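Local coordinates for sulfate permease family protein (Vibrio cholerae, PDB 4DGH), which forms the STAS domain of a SulP-family membrane protein that probably transports anions such as sulfate across the membrane, at residues A35-E39 / E72-F77. Numbering follows the deposited sequence.
Sequences AETFE and EMIQSF
Both 35-39 and 72-77 are alpha-helical, with i to i-4 bonds Glu-39 N to Ala-35 O (3.0 Å) and Phe-77 N to Met-73 O (3.1 Å), and lie within helices 32-44 and 64-78. Their axes run side by side in the same sense, 7° apart and 10.1 Å at closest approach; the register is set by Glu-39 and Met-73, whose CA atoms lie 6.0 Å apart.

Glu-39 and Met-73, a selenomethionine, bury the most area. Glu-39 is extended (chi1 t, chi2 t) and spans the groove: its CG lies 3.3 Å from Ser-76 OG, its OE1 3.9 Å from Met-73 CA, and its OE2 3.5 Å from Glu-72 CG. These are van der Waals contacts; the two carboxylates bring like charges close together, Glu-39 OE2 lying 4.3 Å from Glu-72 OE2, so this approach is not an attractive one. The polar link is indirect: one water donates to Glu-39 O and to Ser-76 OG, at 2.9 Å each, while Ser-76 (chi1 p) donates from OG to Met-73 O (2.8 Å) within its own helix.

In the conformer given here, Met-73 is trans at chi1, chi2 and chi3 and brings SE to 4.2 Å from Ala-35 CB, with its methyl end near the edge of the Phe-38 ring. Phe-38 (chi1 t) also meets Phe-77 (chi1 m), CD2 to CZ 3.5 Å; centroids are 5.7 Å apart, planes at 80°.

Both phenylalanines rest on Leu-52 of strand 51-55, and Phe-38 additionally meets Phe-32 of a second subunit. Helices 32-44 and 64-78 thus share one face of the parallel sheet, as successive connections of the beta-alpha-beta units 21-25/51-55 and 51-55/83-87, an arrangement characteristic of the STAS alpha/beta fold.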
# COMPACT_ATOMS: atom_id res chain seq x y z
N ALA A 35 5.56 6.67 -6.23
CA ALA A 35 6.50 7.35 -7.09
C ALA A 35 7.67 6.40 -7.35
O ALA A 35 8.11 6.28 -8.47
CB ALA A 35 7.00 8.62 -6.41
N GLU A 36 8.16 5.73 -6.31
CA GLU A 36 9.39 4.93 -6.43
C GLU A 36 9.15 3.72 -7.36
O GLU A 36 9.93 3.43 -8.26
CB GLU A 36 9.83 4.43 -5.05
CG GLU A 36 11.25 3.91 -4.98
CD GLU A 36 11.55 3.27 -3.63
OE1 GLU A 36 11.01 3.73 -2.58
OE2 GLU A 36 12.31 2.28 -3.63
N THR A 37 8.04 3.05 -7.13
CA THR A 37 7.65 1.91 -7.95
C THR A 37 7.47 2.30 -9.42
O THR A 37 7.99 1.63 -10.34
CB THR A 37 6.38 1.29 -7.36
OG1 THR A 37 6.69 0.94 -5.99
CG2 THR A 37 5.98 0.04 -8.14
N PHE A 38 6.80 3.41 -9.65
CA PHE A 38 6.47 3.77 -11.00
C PHE A 38 7.74 4.16 -11.77
O PHE A 38 7.91 3.83 -12.93
CB PHE A 38 5.49 4.91 -11.06
CG PHE A 38 4.86 5.00 -12.38
CD1 PHE A 38 4.22 3.90 -12.91
CD2 PHE A 38 4.99 6.12 -13.17
CE1 PHE A 38 3.65 3.92 -14.19
CE2 PHE A 38 4.37 6.17 -14.42
CZ PHE A 38 3.74 5.04 -14.95
N GLU A 39 8.63 4.85 -11.06
CA GLU A 39 9.91 5.22 -11.58
C GLU A 39 10.68 3.94 -11.94
O GLU A 39 11.26 3.83 -13.01
CB GLU A 39 10.55 6.02 -10.43
CG GLU A 39 11.76 6.83 -10.82
CD GLU A 39 12.26 7.74 -9.68
OE1 GLU A 39 11.46 8.10 -8.77
OE2 GLU A 39 13.48 8.09 -9.70
N GLU A 72 12.51 14.35 -9.14
CA GLU A 72 13.35 13.20 -9.48
C GLU A 72 12.58 12.26 -10.39
O GLU A 72 13.12 11.83 -11.40
CB GLU A 72 13.78 12.43 -8.21
CG GLU A 72 14.59 11.18 -8.53
CD GLU A 72 15.36 10.60 -7.31
OE1 GLU A 72 14.80 10.54 -6.17
OE2 GLU A 72 16.56 10.19 -7.49
N MSE A 73 11.32 11.98 -10.07
CA MSE A 73 10.48 11.16 -10.96
C MSE A 73 10.37 11.72 -12.37
O MSE A 73 10.50 11.00 -13.34
CB MSE A 73 9.09 11.06 -10.33
CG MSE A 73 8.40 9.83 -10.92
SE MSE A 73 6.52 9.89 -10.36
CE MSE A 73 5.69 8.30 -11.12
N ILE A 74 10.09 13.00 -12.48
CA ILE A 74 9.96 13.61 -13.80
C ILE A 74 11.27 13.61 -14.54
O ILE A 74 11.31 13.42 -15.78
CB ILE A 74 9.47 15.08 -13.63
CG1 ILE A 74 8.00 15.03 -13.17
CG2 ILE A 74 9.59 15.79 -14.98
CD1 ILE A 74 7.50 16.38 -12.71
N GLN A 75 12.35 13.92 -13.83
CA GLN A 75 13.71 13.81 -14.43
C GLN A 75 13.98 12.42 -15.01
O GLN A 75 14.51 12.29 -16.08
CB GLN A 75 14.79 14.19 -13.42
CG GLN A 75 14.90 15.70 -13.30
CD GLN A 75 15.72 16.16 -12.10
OE1 GLN A 75 16.04 15.39 -11.20
NE2 GLN A 75 16.06 17.46 -12.10
N SER A 76 13.61 11.39 -14.26
CA SER A 76 13.79 10.03 -14.67
C SER A 76 12.94 9.68 -15.91
O SER A 76 13.41 8.95 -16.77
CB SER A 76 13.54 9.06 -13.51
OG SER A 76 12.14 8.77 -13.40
N PHE A 77 11.76 10.28 -16.09
CA PHE A 77 10.99 10.05 -17.33
C PHE A 77 11.59 10.83 -18.51
O PHE A 77 11.64 10.35 -19.63
CB PHE A 77 9.48 10.47 -17.14
CG PHE A 77 8.81 9.76 -15.97
CD1 PHE A 77 9.22 8.47 -15.59
CD2 PHE A 77 7.77 10.35 -15.28
CE1 PHE A 77 8.58 7.78 -14.54
CE2 PHE A 77 7.12 9.69 -14.21
CZ PHE A 77 7.51 8.40 -13.86
O HOH W 1 12.03 6.09 -14.57